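Aldehyde dehydrogenase 12 (Zea mays, PDB 6D97) probably oxidises L-glutamate gamma-semialdehyde to glutamate with NAD+ as the electron acceptor, the last step of proline catabolism in plants. Local coordinates at residues 251-254 with 255-259; 274-277 with 278-282. All coordinates share one frame; numbering follows the deposited sequence.

Contact 1 of 2, residues 251-254 with 255-259; sequences INSD and GAVMN. With NAD (nicotinamide-adenine-dinucleotide), chain E.
The backbone leaves the extended chain at Asp254 and winds directly into the helix beginning at Gly255, and the first turn closes where Met258 N donates to Asp254 O at 3.3 Å, nearly straight at 173°. Asp254 is the N-cap. Its CG stands between its own backbone N and carbonyl carbon (chi1 57°), which folds the carboxylate back over the helix start; OD1 then accepts from Val257 N at 2.9 Å, met nearly along its C-O axis. The carbonyl of Asp254 is gripped twice, because Ser253 OG also donates to Asp254 O, from a position tilted 26° out of the carbonyl plane. Beside these bonds Ser253 CB rests against Val257 CB and CG1, while the Met258 chain, folded about CB-CG, carries SD to 3.9 Å from CG2 of Ile251. Strand 218-223 backs this apolar pair, with Lys222 touching both side chains and its NZ bonded to Ser253 O.

The adenine of NAD lies along the same turn. Gly255, which has no side chain, brings its CA to 3.6 Å from N7A. Met258 CB packs on C2A at 3.7 Å, and Asn259 OD1 accepts from the exocyclic N6A at 2.8 Å. Lys281 also donates to Asn259 OD1, and Asp285 binds its ND2, so the amide is held at both ends and its rotation fixed. A capped helix start after the edge strand 249-251, with its first turn forming one wall of the adenine pocket, belongs to the Rossmann-type NAD-binding domain of aldehyde dehydrogenases.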
ATOM      1  N   ILE A 251     -25.985 -25.590  -0.901  1.00 27.23           N
ATOM      2  CA  ILE A 251     -26.520 -26.703  -0.122  1.00 25.42           C
ATOM      3  C   ILE A 251     -27.471 -26.160   0.937  1.00 28.61           C
ATOM      4  O   ILE A 251     -27.186 -25.142   1.579  1.00 25.34           O
ATOM      5  CB  ILE A 251     -25.401 -27.552   0.517  1.00 25.44           C
ATOM      6  CG1 ILE A 251     -26.005 -28.737   1.277  1.00 26.42           C
ATOM      7  CG2 ILE A 251     -24.527 -26.711   1.437  1.00 24.50           C
ATOM      8  CD1 ILE A 251     -25.001 -29.809   1.666  1.00 30.18           C
ATOM      9  N   ASN A 252     -28.610 -26.826   1.096  1.00 26.32           N
ATOM     10  CA  ASN A 252     -29.542 -26.562   2.182  1.00 29.80           C
ATOM     11  C   ASN A 252     -29.558 -27.777   3.099  1.00 29.01           C
ATOM     12  O   ASN A 252     -29.687 -28.911   2.625  1.00 28.11           O
ATOM     13  CB  ASN A 252     -30.952 -26.275   1.655  1.00 35.51           C
ATOM     14  CG  ASN A 252     -31.006 -25.085   0.711  1.00 31.11           C
ATOM     15  OD1 ASN A 252     -31.239 -23.954   1.131  1.00 36.84           O
ATOM     16  ND2 ASN A 252     -30.827 -25.346  -0.578  1.00 33.84           N
ATOM     17  N   SER A 253     -29.412 -27.543   4.399  1.00 31.35           N
ATOM     18  CA  SER A 253     -29.378 -28.635   5.366  1.00 38.40           C
ATOM     19  C   SER A 253     -29.475 -28.042   6.761  1.00 28.95           C
ATOM     20  O   SER A 253     -29.361 -26.828   6.951  1.00 31.61           O
ATOM     21  CB  SER A 253     -28.104 -29.476   5.233  1.00 31.62           C
ATOM     22  OG  SER A 253     -26.964 -28.746   5.654  1.00 32.51           O
ATOM     23  N   ASP A 254     -29.692 -28.918   7.738  1.00 28.20           N
ATOM     24  CA  ASP A 254     -29.527 -28.505   9.117  1.00 36.44           C
ATOM     25  C   ASP A 254     -28.039 -28.403   9.442  1.00 38.31           C
ATOM     26  O   ASP A 254     -27.175 -28.799   8.652  1.00 31.89           O
ATOM     27  CB  ASP A 254     -30.236 -29.467  10.076  1.00 29.08           C
ATOM     28  CG  ASP A 254     -29.766 -30.911   9.940  1.00 48.05           C
ATOM     29  OD1 ASP A 254     -28.552 -31.161   9.796  1.00 49.64           O
ATOM     30  OD2 ASP A 254     -30.626 -31.813  10.013  1.00 58.33           O
ATOM     31  N   GLY A 255     -27.745 -27.862  10.623  1.00 36.08           N
ATOM     32  CA  GLY A 255     -26.357 -27.652  10.998  1.00 30.50           C
ATOM     33  C   GLY A 255     -25.568 -28.943  11.097  1.00 31.99           C
ATOM     34  O   GLY A 255     -24.381 -28.982  10.769  1.00 34.63           O
ATOM     35  N   ALA A 256     -26.221 -30.023  11.534  1.00 34.23           N
ATOM     36  CA  ALA A 256     -25.503 -31.272  11.771  1.00 31.05           C
ATOM     37  C   ALA A 256     -24.993 -31.878  10.470  1.00 35.93           C
ATOM     38  O   ALA A 256     -23.879 -32.414  10.424  1.00 38.95           O
ATOM     39  CB  ALA A 256     -26.399 -32.265  12.508  1.00 30.03           C
ATOM     40  N   VAL A 257     -25.796 -31.819   9.408  1.00 39.72           N
ATOM     41  CA  VAL A 257     -25.352 -32.354   8.127  1.00 34.32           C
ATOM     42  C   VAL A 257     -24.228 -31.503   7.557  1.00 31.87           C
ATOM     43  O   VAL A 257     -23.234 -32.028   7.041  1.00 34.89           O
ATOM     44  CB  VAL A 257     -26.531 -32.460   7.146  1.00 30.73           C
ATOM     45  CG1 VAL A 257     -26.012 -32.734   5.750  1.00 29.35           C
ATOM     46  CG2 VAL A 257     -27.484 -33.557   7.586  1.00 30.73           C
ATOM     47  N   MET A 258     -24.361 -30.176   7.645  1.00 26.94           N
ATOM     48  CA  MET A 258     -23.294 -29.297   7.179  1.00 31.17           C
ATOM     49  C   MET A 258     -21.998 -29.569   7.930  1.00 33.96           C
ATOM     50  O   MET A 258     -20.905 -29.485   7.355  1.00 35.87           O
ATOM     51  CB  MET A 258     -23.707 -27.834   7.336  1.00 28.91           C
ATOM     52  CG  MET A 258     -22.781 -26.858   6.621  1.00 29.08           C
ATOM     53  SD  MET A 258     -22.727 -27.172   4.844  1.00 33.50           S
ATOM     54  CE  MET A 258     -21.387 -26.097   4.346  1.00 24.03           C
ATOM     55  N   ASN A 259     -22.102 -29.898   9.219  1.00 31.21           N
ATOM     56  CA  ASN A 259     -20.924 -30.262   9.996  1.00 33.84           C
ATOM     57  C   ASN A 259     -20.249 -31.494   9.408  1.00 32.83           C
ATOM     58  O   ASN A 259     -19.023 -31.530   9.250  1.00 40.10           O
ATOM     59  CB  ASN A 259     -21.316 -30.507  11.454  1.00 38.02           C
ATOM     60  CG  ASN A 259     -20.258 -30.037  12.434  1.00 49.98           C
ATOM     61  OD1 ASN A 259     -20.571 -29.394  13.435  1.00 58.97           O
ATOM     62  ND2 ASN A 259     -18.997 -30.348  12.147  1.00 44.88           N
TER
HETATM   63  PA  NAD E 601     -26.294 -20.246  14.106  0.70 41.48           P
HETATM   64  O1A NAD E 601     -24.869 -20.535  14.677  0.70 44.06           O
HETATM   65  O2A NAD E 601     -27.462 -20.826  14.737  0.70 42.74           O
HETATM   66  O5B NAD E 601     -26.641 -20.694  12.742  0.70 33.82           O
HETATM   67  C5B NAD E 601     -26.028 -20.084  11.632  0.70 25.30           C
HETATM   68  C4B NAD E 601     -25.744 -21.039  10.478  0.70 29.69           C
HETATM   69  O4B NAD E 601     -24.823 -22.060  10.823  0.70 31.80           O
HETATM   70  C3B NAD E 601     -26.973 -21.677   9.917  0.70 25.90           C
HETATM   71  O3B NAD E 601     -26.894 -21.771   8.548  0.70 20.41           O
HETATM   72  C2B NAD E 601     -26.950 -23.007  10.538  0.70 27.66           C
HETATM   73  O2B NAD E 601     -27.630 -23.921   9.766  0.70 25.50           O
HETATM   74  C1B NAD E 601     -25.492 -23.270  10.586  0.70 25.13           C
HETATM   75  N9A NAD E 601     -25.068 -24.240  11.575  0.70 23.84           N
HETATM   76  C8A NAD E 601     -25.551 -24.431  12.856  0.70 15.63           C
HETATM   77  N7A NAD E 601     -24.859 -25.413  13.444  0.70 26.23           N
HETATM   78  C5A NAD E 601     -23.888 -25.887  12.567  0.70 25.45           C
HETATM   79  C6A NAD E 601     -22.909 -26.861  12.627  0.70 30.42           C
HETATM   80  N6A NAD E 601     -22.756 -27.640  13.824  0.70 26.47           N
HETATM   81  N1A NAD E 601     -22.107 -27.080  11.575  0.70 28.10           N
HETATM   82  C2A NAD E 601     -22.224 -26.361  10.429  0.70 27.52           C
HETATM   83  N3A NAD E 601     -23.174 -25.395  10.332  0.70 30.40           N
HETATM   84  C4A NAD E 601     -24.002 -25.142  11.367  0.70 22.24           C
HETATM   85  O3  NAD E 601     -26.781 -18.862  14.034  0.70 46.70           O
HETATM   86  PN  NAD E 601     -28.024 -18.250  14.810  0.70 46.70           P
HETATM   87  O1N NAD E 601     -27.872 -16.709  14.538  0.70 43.12           O
HETATM   88  O2N NAD E 601     -29.324 -18.703  14.213  0.70 38.01           O
HETATM   89  O5D NAD E 601     -28.006 -18.474  16.298  0.70 43.72           O

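Contact 2 of 2, residues 274-277 with 278-282; sequences GSSR and VAEKL. With NAD (nicotinamide-adenine-dinucleotide), chain E.
Val278 spreads its two methyls between the cofactor and the start of its own helix: CG1 lies 3.4 Å from C5A of the NAD adenine, and CG2 meets Ser275 OG at 3.2 Å. The same CG2 sits under one face of the Arg277 guanidinium, 3.4 Å from its plane and offset toward the rim. Arg277 reaches this place by turns about CB-CG and CG-CD, which curl the chain back over its neighbour.

Ser275 is the N-cap, and its hydroxyl has two tasks. With OG between the backbone N and the carbonyl carbon (chi1 64°), it accepts a weak bond from Val278 N and donates to NAD O1A, although the 2.5 Å length of that bond is doubtful at this resolution. The firmer grip on O1A is Ser275 N, at 2.8 Å, and the helix dipole would probably add to the attraction. Deeper along the helix, Leu282 CD2 approaches adenine N1A at 3.6 Å, whereas Glu280 OE2 forms a salt bridge with Arg510 and the side chain packs on Lys287 of a neighbouring subunit. A pyrophosphate meeting the helix after the fourth strand, here 269-273, marks the aldehyde dehydrogenase variant of the Rossmann fold.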
ATOM      1  N   GLY A 274     -22.433 -16.655  12.386  1.00 31.27           N
ATOM      2  CA  GLY A 274     -23.561 -17.151  13.162  1.00 23.04           C
ATOM      3  C   GLY A 274     -23.286 -17.080  14.650  1.00 28.23           C
ATOM      4  O   GLY A 274     -22.515 -16.233  15.113  1.00 27.45           O
ATOM      5  N   SER A 275     -23.918 -17.987  15.390  1.00 37.18           N
ATOM      6  CA  SER A 275     -23.819 -17.963  16.845  1.00 37.38           C
ATOM      7  C   SER A 275     -22.401 -18.284  17.311  1.00 42.99           C
ATOM      8  O   SER A 275     -21.646 -18.996  16.643  1.00 47.40           O
ATOM      9  CB  SER A 275     -24.806 -18.952  17.465  1.00 37.43           C
ATOM     10  OG  SER A 275     -24.479 -20.284  17.106  1.00 36.48           O
ATOM     11  N   SER A 276     -22.042 -17.739  18.481  1.00 44.25           N
ATOM     12  CA  SER A 276     -20.729 -18.003  19.064  1.00 46.50           C
ATOM     13  C   SER A 276     -20.561 -19.471  19.433  1.00 39.63           C
ATOM     14  O   SER A 276     -19.441 -19.995  19.393  1.00 35.67           O
ATOM     15  CB  SER A 276     -20.512 -17.119  20.298  1.00 48.11           C
ATOM     16  OG  SER A 276     -19.215 -17.289  20.847  1.00 57.33           O
ATOM     17  N   ARG A 277     -21.655 -20.145  19.795  1.00 39.50           N
ATOM     18  CA  ARG A 277     -21.588 -21.558  20.156  1.00 40.60           C
ATOM     19  C   ARG A 277     -21.136 -22.406  18.971  1.00 30.61           C
ATOM     20  O   ARG A 277     -20.230 -23.237  19.095  1.00 36.21           O
ATOM     21  CB  ARG A 277     -22.955 -22.017  20.673  1.00 44.19           C
ATOM     22  CG  ARG A 277     -22.930 -23.204  21.627  1.00 50.57           C
ATOM     23  CD  ARG A 277     -23.304 -24.487  20.915  1.00 62.26           C
ATOM     24  NE  ARG A 277     -24.638 -24.411  20.327  1.00 71.21           N
ATOM     25  CZ  ARG A 277     -24.995 -25.054  19.222  1.00 73.35           C
ATOM     26  NH1 ARG A 277     -24.112 -25.811  18.587  1.00 70.23           N
ATOM     27  NH2 ARG A 277     -26.227 -24.933  18.746  1.00 71.10           N
ATOM     28  N   VAL A 278     -21.751 -22.196  17.804  1.00 38.35           N
ATOM     29  CA  VAL A 278     -21.405 -22.986  16.625  1.00 41.64           C
ATOM     30  C   VAL A 278     -20.027 -22.597  16.101  1.00 41.63           C
ATOM     31  O   VAL A 278     -19.274 -23.444  15.605  1.00 42.41           O
ATOM     32  CB  VAL A 278     -22.488 -22.827  15.543  1.00 38.14           C
ATOM     33  CG1 VAL A 278     -22.111 -23.599  14.296  1.00 42.00           C
ATOM     34  CG2 VAL A 278     -23.841 -23.284  16.064  1.00 24.26           C
ATOM     35  N   ALA A 279     -19.674 -21.312  16.207  1.00 36.02           N
ATOM     36  CA  ALA A 279     -18.386 -20.848  15.699  1.00 34.84           C
ATOM     37  C   ALA A 279     -17.226 -21.528  16.414  1.00 31.67           C
ATOM     38  O   ALA A 279     -16.244 -21.930  15.779  1.00 36.25           O
ATOM     39  CB  ALA A 279     -18.283 -19.329  15.844  1.00 28.81           C
ATOM     40  N   GLU A 280     -17.321 -21.664  17.740  1.00 31.07           N
ATOM     41  CA  GLU A 280     -16.246 -22.294  18.500  1.00 41.25           C
ATOM     42  C   GLU A 280     -16.206 -23.801  18.261  1.00 37.98           C
ATOM     43  O   GLU A 280     -15.121 -24.392  18.192  1.00 47.12           O
ATOM     44  CB  GLU A 280     -16.406 -21.985  19.990  1.00 38.92           C
ATOM     45  CG  GLU A 280     -16.275 -20.509  20.336  1.00 41.75           C
ATOM     46  CD  GLU A 280     -14.915 -19.948  19.971  1.00 42.97           C
ATOM     47  OE1 GLU A 280     -13.914 -20.686  20.095  1.00 43.61           O
ATOM     48  OE2 GLU A 280     -14.847 -18.776  19.548  1.00 46.41           O
ATOM     49  N   LYS A 281     -17.375 -24.437  18.139  1.00 37.06           N
ATOM     50  CA  LYS A 281     -17.420 -25.858  17.803  1.00 28.97           C
ATOM     51  C   LYS A 281     -16.774 -26.115  16.446  1.00 38.70           C
ATOM     52  O   LYS A 281     -15.964 -27.038  16.296  1.00 39.69           O
ATOM     53  CB  LYS A 281     -18.868 -26.350  17.808  1.00 32.50           C
ATOM     54  CG  LYS A 281     -19.022 -27.845  17.579  1.00 41.09           C
ATOM     55  CD  LYS A 281     -20.432 -28.177  17.113  1.00 45.94           C
ATOM     56  CE  LYS A 281     -20.673 -29.675  17.083  1.00 48.00           C
ATOM     57  NZ  LYS A 281     -19.618 -30.376  16.305  1.00 48.23           N
ATOM     58  N   LEU A 282     -17.125 -25.304  15.444  1.00 34.02           N
ATOM     59  CA  LEU A 282     -16.522 -25.456  14.124  1.00 36.83           C
ATOM     60  C   LEU A 282     -15.031 -25.149  14.159  1.00 43.12           C
ATOM     61  O   LEU A 282     -14.236 -25.829  13.499  1.00 41.62           O
ATOM     62  CB  LEU A 282     -17.226 -24.559  13.106  1.00 29.54           C
ATOM     63  CG  LEU A 282     -18.604 -25.001  12.611  1.00 36.89           C
ATOM     64  CD1 LEU A 282     -18.977 -24.261  11.337  1.00 31.90           C
ATOM     65  CD2 LEU A 282     -18.610 -26.497  12.376  1.00 30.68           C
TER
HETATM   66  PA  NAD E 601     -26.294 -20.246  14.106  0.70 41.48           P
HETATM   67  O1A NAD E 601     -24.869 -20.535  14.677  0.70 44.06           O
HETATM   68  O2A NAD E 601     -27.462 -20.826  14.737  0.70 42.74           O
HETATM   69  O5B NAD E 601     -26.641 -20.694  12.742  0.70 33.82           O
HETATM   70  C5B NAD E 601     -26.028 -20.084  11.632  0.70 25.30           C
HETATM   71  C4B NAD E 601     -25.744 -21.039  10.478  0.70 29.69           C
HETATM   72  O4B NAD E 601     -24.823 -22.060  10.823  0.70 31.80           O
HETATM   73  C3B NAD E 601     -26.973 -21.677   9.917  0.70 25.90           C
HETATM   74  O3B NAD E 601     -26.894 -21.771   8.548  0.70 20.41           O
HETATM   75  C2B NAD E 601     -26.950 -23.007  10.538  0.70 27.66           C
HETATM   76  O2B NAD E 601     -27.630 -23.921   9.766  0.70 25.50           O
HETATM   77  C1B NAD E 601     -25.492 -23.270  10.586  0.70 25.13           C
HETATM   78  N9A NAD E 601     -25.068 -24.240  11.575  0.70 23.84           N
HETATM   79  C8A NAD E 601     -25.551 -24.431  12.856  0.70 15.63           C
HETATM   80  N7A NAD E 601     -24.859 -25.413  13.444  0.70 26.23           N
HETATM   81  C5A NAD E 601     -23.888 -25.887  12.567  0.70 25.45           C
HETATM   82  C6A NAD E 601     -22.909 -26.861  12.627  0.70 30.42           C
HETATM   83  N6A NAD E 601     -22.756 -27.640  13.824  0.70 26.47           N
HETATM   84  N1A NAD E 601     -22.107 -27.080  11.575  0.70 28.10           N
HETATM   85  C2A NAD E 601     -22.224 -26.361  10.429  0.70 27.52           C
HETATM   86  N3A NAD E 601     -23.174 -25.395  10.332  0.70 30.40           N
HETATM   87  C4A NAD E 601     -24.002 -25.142  11.367  0.70 22.24           C
HETATM   88  O3  NAD E 601     -26.781 -18.862  14.034  0.70 46.70           O
HETATM   89  PN  NAD E 601     -28.024 -18.250  14.810  0.70 46.70           P
HETATM   90  O1N NAD E 601     -27.872 -16.709  14.538  0.70 43.12           O
HETATM   91  O2N NAD E 601     -29.324 -18.703  14.213  0.70 38.01           O
HETATM   92  O5D NAD E 601     -28.006 -18.474  16.298  0.70 43.72           O

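Contacts 1 and 2 are successive helix starts in one NAD-binding domain, each following a strand of the same parallel sheet: edge strand 249-251 for contact 1 and inner strand 269-273 for contact 2. Both are partly buried: Ile251, Val257 and Met258, like Val278, Ala279 and Leu282, are buried, while Asp254, Ala256, Arg277 and Lys281 are exposed. Their caps differ in use: the aspartate of contact 1 serves its helix, while the serine hydroxyl of contact 2 both accepts from its helix and donates to a phosphate oxygen. Both give the adenine apolar surface; contact 1 adds the bond to N6A, contact 2 those to the pyrophosphate. The two helices come together beside the adenine amino group.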